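Local coordinates for beta-N-acetylhexosaminidase (Arthrobacter aurescens, PDB 3RCN), which hydrolyses terminal non-reducing N-acetyl-D-hexosamine residues from N-acetyl-beta-D-hexosaminides, as a member of glycoside hydrolase family 20, at the interface of chains A and B. Sequence-based numbering; all coordinates share one arbitrary frame. Chains: chain A/B, Beta-N-acetylhexosaminidase.

Contact 1: the interface of chains A and B. Residues chain A 47, 155, 158, 228, 232; chain B 116.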
loop_
_atom_site.group_PDB
_atom_site.type_symbol
_atom_site.label_atom_id
_atom_site.label_comp_id
_atom_site.label_asym_id
_atom_site.label_seq_id
_atom_site.Cartn_x
_atom_site.Cartn_y
_atom_site.Cartn_z
ATOM N N ARG A 47 -17.978 -2.730 -6.556
ATOM C CA ARG A 47 -16.715 -2.011 -6.498
ATOM C C ARG A 47 -15.539 -2.857 -6.974
ATOM O O ARG A 47 -14.707 -2.383 -7.747
ATOM C CB ARG A 47 -16.444 -1.482 -5.089
ATOM C CG ARG A 47 -17.338 -0.335 -4.678
ATOM C CD ARG A 47 -16.560 0.709 -3.906
ATOM N NE ARG A 47 -15.844 0.136 -2.776
ATOM C CZ ARG A 47 -16.429 -0.155 -1.622
ATOM N NH1 ARG A 47 -17.728 0.074 -1.479
ATOM N NH2 ARG A 47 -15.732 -0.679 -0.621
ATOM N N ASP A 155 -2.168 2.285 4.372
ATOM C CA ASP A 155 -2.362 1.746 3.019
ATOM C C ASP A 155 -2.105 0.230 2.957
ATOM O O ASP A 155 -2.833 -0.520 2.307
ATOM C CB ASP A 155 -1.457 2.470 2.002
ATOM C CG ASP A 155 -1.945 3.893 1.658
ATOM O OD1 ASP A 155 -1.129 4.705 1.133
ATOM O OD2 ASP A 155 -3.141 4.194 1.905
ATOM N N LEU A 158 -4.841 -1.946 4.979
ATOM C CA LEU A 158 -6.106 -2.180 4.292
ATOM C C LEU A 158 -5.895 -3.239 3.227
ATOM O O LEU A 158 -6.804 -4.025 2.927
ATOM C CB LEU A 158 -6.643 -0.904 3.663
ATOM C CG LEU A 158 -6.747 0.278 4.619
ATOM C CD1 LEU A 158 -7.040 1.582 3.878
ATOM C CD2 LEU A 158 -7.808 -0.017 5.687
ATOM N N GLU A 228 -11.557 3.985 10.109
ATOM C CA GLU A 228 -11.476 3.531 8.729
ATOM C C GLU A 228 -11.125 2.046 8.632
ATOM O O GLU A 228 -11.780 1.280 7.927
ATOM C CB GLU A 228 -10.465 4.376 7.947
ATOM C CG GLU A 228 -10.352 4.007 6.458
ATOM C CD GLU A 228 -9.416 4.947 5.652
ATOM O OE1 GLU A 228 -8.647 5.723 6.258
ATOM O OE2 GLU A 228 -9.445 4.909 4.399
ATOM N N PHE A 232 -13.467 -0.595 7.075
ATOM C CA PHE A 232 -12.941 -1.352 5.943
ATOM C C PHE A 232 -13.086 -2.848 6.230
ATOM O O PHE A 232 -13.602 -3.601 5.401
ATOM C CB PHE A 232 -11.472 -0.957 5.679
ATOM C CG PHE A 232 -10.905 -1.465 4.371
ATOM C CD1 PHE A 232 -10.260 -2.690 4.304
ATOM C CD2 PHE A 232 -10.967 -0.694 3.224
ATOM C CE1 PHE A 232 -9.705 -3.145 3.108
ATOM C CE2 PHE A 232 -10.433 -1.154 2.020
ATOM C CZ PHE A 232 -9.801 -2.376 1.968
ATOM N N GLN B 116 -11.323 5.014 2.313
ATOM C CA GLN B 116 -11.748 3.824 1.579
ATOM C C GLN B 116 -12.907 3.089 2.265
ATOM O O GLN B 116 -13.451 2.143 1.714
ATOM C CB GLN B 116 -10.556 2.882 1.342
ATOM C CG GLN B 116 -9.395 3.517 0.536
ATOM C CD GLN B 116 -8.206 2.568 0.338
ATOM O OE1 GLN B 116 -8.367 1.415 -0.082
ATOM N NE2 GLN B 116 -7.005 3.052 0.653
HETATM O O HOH W 1 -4.714 0.871 0.328
HETATM O O HOH W 2 -6.042 5.002 2.845
#

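Contact 2: the interface of chains A and B. Residues chain A 462, 522, 525; chain B 215-216.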
loop_
_atom_site.group_PDB
_atom_site.type_symbol
_atom_site.label_atom_id
_atom_site.label_comp_id
_atom_site.label_asym_id
_atom_site.label_seq_id
_atom_site.Cartn_x
_atom_site.Cartn_y
_atom_site.Cartn_z
ATOM N N ASP A 462 10.367 -5.769 8.942
ATOM C CA ASP A 462 10.515 -4.315 8.986
ATOM C C ASP A 462 9.932 -3.573 7.776
ATOM O O ASP A 462 10.110 -2.364 7.641
ATOM C CB ASP A 462 11.968 -3.920 9.255
ATOM C CG ASP A 462 12.929 -4.519 8.255
ATOM O OD1 ASP A 462 12.571 -5.537 7.616
ATOM O OD2 ASP A 462 14.041 -3.965 8.108
ATOM N N TRP A 522 16.466 -11.145 -3.412
ATOM C CA TRP A 522 16.204 -9.855 -2.766
ATOM C C TRP A 522 15.418 -10.004 -1.464
ATOM O O TRP A 522 15.256 -9.050 -0.713
ATOM C CB TRP A 522 15.491 -8.872 -3.710
ATOM C CG TRP A 522 14.190 -9.368 -4.242
ATOM C CD1 TRP A 522 12.950 -9.208 -3.680
ATOM C CD2 TRP A 522 13.991 -10.108 -5.448
ATOM N NE1 TRP A 522 11.990 -9.810 -4.468
ATOM C CE2 TRP A 522 12.608 -10.370 -5.559
ATOM C CE3 TRP A 522 14.847 -10.588 -6.441
ATOM C CZ2 TRP A 522 12.070 -11.088 -6.623
ATOM C CZ3 TRP A 522 14.307 -11.297 -7.507
ATOM C CH2 TRP A 522 12.935 -11.539 -7.586
ATOM N N ARG A 525 18.428 -11.979 3.765
ATOM C CA ARG A 525 19.064 -10.985 4.620
ATOM C C ARG A 525 20.264 -11.614 5.325
ATOM O O ARG A 525 20.197 -11.938 6.505
ATOM C CB ARG A 525 18.073 -10.441 5.659
ATOM C CG ARG A 525 16.786 -9.846 5.074
ATOM C CD ARG A 525 16.868 -8.333 4.839
ATOM N NE ARG A 525 15.607 -7.781 4.332
ATOM C CZ ARG A 525 15.199 -7.859 3.064
ATOM N NH1 ARG A 525 15.948 -8.475 2.156
ATOM N NH2 ARG A 525 14.036 -7.333 2.698
ATOM N N ARG B 215 22.414 -4.977 2.952
ATOM C CA ARG B 215 21.055 -5.479 2.750
ATOM C C ARG B 215 20.692 -5.596 1.266
ATOM O O ARG B 215 20.595 -4.593 0.561
ATOM C CB ARG B 215 20.055 -4.549 3.456
ATOM C CG ARG B 215 18.590 -5.009 3.457
ATOM C CD ARG B 215 17.667 -3.847 3.829
ATOM N NE ARG B 215 16.253 -4.219 3.863
ATOM C CZ ARG B 215 15.569 -4.478 4.981
ATOM N NH1 ARG B 215 16.174 -4.411 6.166
ATOM N NH2 ARG B 215 14.276 -4.804 4.918
ATOM N N PRO B 216 20.480 -6.828 0.791
ATOM C CA PRO B 216 19.998 -7.039 -0.570
ATOM C C PRO B 216 18.763 -6.181 -0.835
ATOM O O PRO B 216 17.982 -5.933 0.088
ATOM C CB PRO B 216 19.620 -8.522 -0.567
ATOM C CG PRO B 216 20.581 -9.130 0.368
ATOM C CD PRO B 216 20.769 -8.102 1.472
#

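Contact 3: the interface of chains A and B. Residues chain A 115, 507-508, 510; chain B 154, 225, 228.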
loop_
_atom_site.group_PDB
_atom_site.type_symbol
_atom_site.label_atom_id
_atom_site.label_comp_id
_atom_site.label_asym_id
_atom_site.label_seq_id
_atom_site.Cartn_x
_atom_site.Cartn_y
_atom_site.Cartn_z
ATOM N N ARG A 115 -7.475 -7.823 -9.873
ATOM C CA ARG A 115 -6.750 -6.590 -10.137
ATOM C C ARG A 115 -7.622 -5.374 -9.818
ATOM O O ARG A 115 -8.844 -5.468 -9.789
ATOM C CB ARG A 115 -6.281 -6.550 -11.592
ATOM C CG ARG A 115 -5.419 -7.734 -11.993
ATOM C CD ARG A 115 -3.964 -7.530 -11.614
ATOM N NE ARG A 115 -3.138 -8.681 -11.976
ATOM C CZ ARG A 115 -1.814 -8.720 -11.843
ATOM N NH1 ARG A 115 -1.163 -7.667 -11.369
ATOM N NH2 ARG A 115 -1.139 -9.808 -12.198
ATOM N N GLU A 507 -0.273 -13.078 -6.636
ATOM C CA GLU A 507 0.474 -12.137 -7.455
ATOM C C GLU A 507 -0.432 -10.998 -7.883
ATOM O O GLU A 507 -0.027 -9.844 -7.872
ATOM C CB GLU A 507 1.091 -12.817 -8.675
ATOM C CG GLU A 507 2.301 -13.688 -8.357
ATOM C CD GLU A 507 2.788 -14.485 -9.564
ATOM O OE1 GLU A 507 2.752 -13.955 -10.709
ATOM O OE2 GLU A 507 3.203 -15.651 -9.368
ATOM N N ALA A 508 -1.663 -11.323 -8.244
ATOM C CA ALA A 508 -2.592 -10.315 -8.724
ATOM C C ALA A 508 -2.973 -9.309 -7.626
ATOM O O ALA A 508 -3.313 -8.162 -7.917
ATOM C CB ALA A 508 -3.838 -10.984 -9.325
ATOM N N GLY A 510 -0.937 -8.262 -5.289
ATOM C CA GLY A 510 0.250 -7.548 -4.857
ATOM C C GLY A 510 1.002 -8.197 -3.709
ATOM O O GLY A 510 1.767 -7.542 -3.002
ATOM N N LYS B 154 3.863 -2.769 -5.910
ATOM C CA LYS B 154 2.704 -2.398 -6.717
ATOM C C LYS B 154 1.570 -1.718 -5.920
ATOM O O LYS B 154 0.986 -0.733 -6.386
ATOM C CB LYS B 154 2.197 -3.640 -7.447
ATOM C CG LYS B 154 1.021 -3.407 -8.373
ATOM C CD LYS B 154 0.822 -4.613 -9.284
ATOM C CE LYS B 154 0.282 -5.839 -8.530
ATOM N NZ LYS B 154 -1.145 -5.669 -8.136
ATOM N N ASP B 225 1.479 -6.737 -14.153
ATOM C CA ASP B 225 1.543 -5.698 -13.136
ATOM C C ASP B 225 1.602 -4.324 -13.797
ATOM O O ASP B 225 0.936 -3.380 -13.360
ATOM C CB ASP B 225 2.772 -5.886 -12.237
ATOM C CG ASP B 225 2.703 -7.147 -11.382
ATOM O OD1 ASP B 225 3.791 -7.678 -11.066
ATOM O OD2 ASP B 225 1.586 -7.603 -11.016
ATOM N N GLU B 228 -1.741 -3.417 -15.392
ATOM C CA GLU B 228 -2.594 -2.931 -14.319
ATOM C C GLU B 228 -2.297 -1.473 -13.965
ATOM O O GLU B 228 -3.198 -0.640 -13.878
ATOM C CB GLU B 228 -2.460 -3.824 -13.082
ATOM C CG GLU B 228 -3.371 -3.421 -11.910
ATOM C CD GLU B 228 -3.315 -4.404 -10.710
ATOM O OE1 GLU B 228 -2.399 -5.251 -10.647
ATOM O OE2 GLU B 228 -4.191 -4.327 -9.817
#

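Contact 4: the interface of chains A and B. Residues chain A 54-56; chain B 42-43.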
loop_
_atom_site.group_PDB
_atom_site.type_symbol
_atom_site.label_atom_id
_atom_site.label_comp_id
_atom_site.label_asym_id
_atom_site.label_seq_id
_atom_site.Cartn_x
_atom_site.Cartn_y
_atom_site.Cartn_z
ATOM N N GLY A 54 -13.866 -2.772 -15.667
ATOM C CA GLY A 54 -14.385 -1.555 -16.272
ATOM C C GLY A 54 -15.895 -1.561 -16.548
ATOM O O GLY A 54 -16.414 -0.654 -17.201
ATOM N N TRP A 55 -16.626 -2.561 -16.065
ATOM C CA TRP A 55 -18.082 -2.568 -16.277
ATOM C C TRP A 55 -18.876 -1.661 -15.321
ATOM O O TRP A 55 -18.416 -1.344 -14.222
ATOM C CB TRP A 55 -18.637 -3.980 -16.216
ATOM C CG TRP A 55 -18.048 -4.903 -17.199
ATOM C CD1 TRP A 55 -17.427 -4.574 -18.361
ATOM C CD2 TRP A 55 -18.009 -6.329 -17.110
ATOM N NE1 TRP A 55 -17.010 -5.710 -19.011
ATOM C CE2 TRP A 55 -17.355 -6.803 -18.258
ATOM C CE3 TRP A 55 -18.470 -7.254 -16.168
ATOM C CZ2 TRP A 55 -17.144 -8.157 -18.492
ATOM C CZ3 TRP A 55 -18.259 -8.596 -16.402
ATOM C CH2 TRP A 55 -17.603 -9.035 -17.556
ATOM N N ASP A 56 -20.065 -1.248 -15.749
ATOM C CA ASP A 56 -20.985 -0.486 -14.892
ATOM C C ASP A 56 -21.539 -1.286 -13.703
ATOM O O ASP A 56 -21.609 -0.781 -12.584
ATOM C CB ASP A 56 -22.154 0.057 -15.717
ATOM C CG ASP A 56 -21.850 1.399 -16.350
ATOM O OD1 ASP A 56 -22.806 2.114 -16.710
ATOM O OD2 ASP A 56 -20.658 1.747 -16.482
ATOM N N ARG B 42 -18.108 8.428 -14.266
ATOM C CA ARG B 42 -19.209 8.040 -13.389
ATOM C C ARG B 42 -18.823 6.793 -12.584
ATOM O O ARG B 42 -19.078 6.711 -11.379
ATOM C CB ARG B 42 -20.495 7.786 -14.172
ATOM C CG ARG B 42 -21.663 7.314 -13.297
ATOM C CD ARG B 42 -22.456 6.220 -13.974
ATOM N NE ARG B 42 -23.727 6.699 -14.509
ATOM C CZ ARG B 42 -24.332 6.188 -15.581
ATOM N NH1 ARG B 42 -23.776 5.183 -16.249
ATOM N NH2 ARG B 42 -25.490 6.687 -15.996
ATOM N N ARG B 43 -18.204 5.827 -13.259
ATOM C CA ARG B 43 -17.753 4.602 -12.606
ATOM C C ARG B 43 -16.742 4.886 -11.498
ATOM O O ARG B 43 -16.850 4.347 -10.397
ATOM C CB ARG B 43 -17.172 3.617 -13.628
ATOM C CG ARG B 43 -18.212 3.034 -14.577
ATOM C CD ARG B 43 -17.631 1.963 -15.500
ATOM N NE ARG B 43 -16.738 2.542 -16.495
ATOM C CZ ARG B 43 -17.090 2.790 -17.750
ATOM N NH1 ARG B 43 -18.315 2.495 -18.175
ATOM N NH2 ARG B 43 -16.219 3.320 -18.583
#

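Contact 1: the interface of chains A and B
B:Gln116 reaches from a loop of one family 20 hexosaminidase chain onto helices 154-166 and 223-235 in the catalytic domain of the other. The backbone N of B:Gln116 opens the contact with a hydrogen bond to the carboxylate oxygen OE2 of A:Glu228, 2.8 Å long and nearly straight (173° at the hydrogen). The N-H comes to the anti side of that oxygen and 30° out of the carboxylate plane. A:Glu228 gets there on an extended chain, CG anti to its backbone N (chi1 -178°). With an alanine in place of A:Glu228, the backbone N of B:Gln116 would probably lose its carboxylate acceptor and the loop its hold on helix 223-235.

From CB outward, B:Gln116 runs alongside A:Phe232, both side chains pointing the same way. CB of B:Gln116 lies 4.1 Å from the ring carbon CD2 of A:Phe232, and CG passes near OE2 of A:Glu228. The amide carbon CD of B:Gln116 meets methyl CD1 of A:Leu158, 3.9 Å away, where the two side chains cross at a slant. The amide oxygen OE1 of B:Gln116 lies 3.9 Å from CE2 of A:Phe232, and the amide stands almost perpendicular to the ring. One ring face is covered by CB of A:Leu158 from within chain A. At the tip, NE2 of B:Gln116 lies 3.5 Å from CD1 of A:Leu158 and also has two waters as neighbours; water 1 connects it to the backbone O of A:Asp155, and water 2 to the less well ordered carboxylate of that residue.

Contact 2: the interface of chains A and B
B:Arg215 and A:Arg525 meet from loop backbones, the first extended and the second with a smaller psi, while A:Trp522 lies in the short 3-10 helix 521-523. The side chain of B:Arg215 is stretched from CG to NE and meets A:Asp462 from the opposite direction. Its guanidinium grips the carboxylate end-on with two nitrogens. NH1 of B:Arg215 meets the syn lone pair of OD2 of A:Asp462 at 2.9 Å, in a salt bridge, while NH2 of B:Arg215 gives a longer bond of 3.3 Å to OD1 of A:Asp462. The second bond is straight (177° at the hydrogen) and lies in the guanidinium plane, yet the two flat groups are twisted 53° apart.

A:Arg525 comes over a face of this guanidinium, its NE 3.4 Å from CZ of B:Arg215, with the two planes inclined at 45°. The carboxylate of A:Asp462 probably offsets the charge of this arginine pair. Within chain A, NH1 of A:Arg525 donates a hydrogen bond of 3.0 Å to the backbone O of A:Trp522, which limits how the overlying group can turn. A leucine in place of B:Arg215 would probably leave A:Asp462 without its cationic mate and A:Arg525 without the group it covers. The site joins a chain B loop and the A:Asp462 loop, both in the catalytic family region, to the C-terminal stretch of chain A around 3-10 helix 521-523, its centre about 26 Å from A:Glu316, the predicted proton donor.

Contact 3: the interface of chains A and B
A:Arg115 crosses the interface to an acidic pair on helix 223-235, B:Asp225 and B:Glu228, and its NH1 is the tightly held point. NH1 of A:Arg115 donates hydrogen bonds of 2.8 Å to OD2 of B:Asp225 and 2.8 Å to OE1 of B:Glu228, in salt bridges that are almost straight and lie in the guanidinium plane. B:Asp225 offers its anti lone pair; B:Glu228 is met head-on at the oxygen, in line with its bond to carbon, its carboxylate turned 80° from the guanidinium. The arginine chain bends at chi2 (-84°), which carries the guanidinium across to the helix, and CA of A:Ala508 lies over the centre of one of its faces.

On the opposite face of the B:Glu228 carboxylate, NZ of B:Lys154 donates a hydrogen bond of 2.8 Å to OE1 of B:Glu228, so one oxygen is shared by two cationic groups. Both would be expected to favour its ionised form and hold it in place.

Towards the C-terminal end of helix 491-508 the packing is looser. NZ of B:Lys154 makes a weak bond of 3.3 Å to the backbone O of A:Ala508, and its CE passes 4.1 Å from CA of A:Gly510. A:Glu507 adds a marginal backbone contact. The cluster probably helps to tie the domain 2 loop of A:Arg115 and the end of helix 491-508 to catalytic-domain helices 154-166 and 223-235 of chain B in the deposited dimer.

Contact 4: the interface of chains A and B
B:Arg43 and A:Asp56 dominate this patch, which joins the non-catalytic family 20 domains (domain 2) of the two chains. B:Arg43 stands on helix 39-53 and buries 67 Å² against the loop of A:Gly54, A:Trp55 and A:Asp56. The side chain bends at chi3 (-70°), a turn that brings its guanidinium round to the aspartate. NH1 of B:Arg43 donates to the carboxylate oxygen OD2 of A:Asp56 at 3.0 Å, forming both a hydrogen bond and a salt bridge. The bond is fairly straight, 162° at the hydrogen, and meets the oxygen nearly along its C-O axis. The acceptor lies close to the guanidinium plane, but the carboxylate as a whole is turned 50° from it, and the two side chains cross at about a right angle.

A:Gly54 presents its backbone O to a face of the same guanidinium, off towards the rim, with NE of B:Arg43 3.3 Å away. The arginine is therefore met at its edge by the aspartate and over one face by a carbonyl. A:Trp55 contributes its backbone O, 3.6 Å from CD of B:Arg43, where the aliphatic part of the arginine passes the loop.

The other carboxylate oxygen of A:Asp56 faces B:Arg42, one residue earlier on the helix, and this second arginine would probably further stabilise the negative charge. NH1 of B:Arg42 lies 3.3 Å from OD1 of A:Asp56 in a longer salt bridge, its guanidinium steeply turned to the carboxylate.

Contacts 1 and 3 are about 17 Å apart between their C-alpha centres and use related surfaces: Glu228 and helices 154-166 and 223-235 serve in chain A in contact 1 and in chain B in contact 3. By two-fold symmetry, each Glu228 therefore receives both Gln116 and Arg115 of the other chain. Contact 4 lies in domain 2, about 20 Å from contact 3, and its helix 39-53 also carries Arg47 of contact 1, whereas contacts 1 and 3 involve catalytic-domain helices. From contact 2 to contact 4 the interface runs about 40 Å. Such breadth is consistent with a stable dimer, although the structure alone does not establish it in solution.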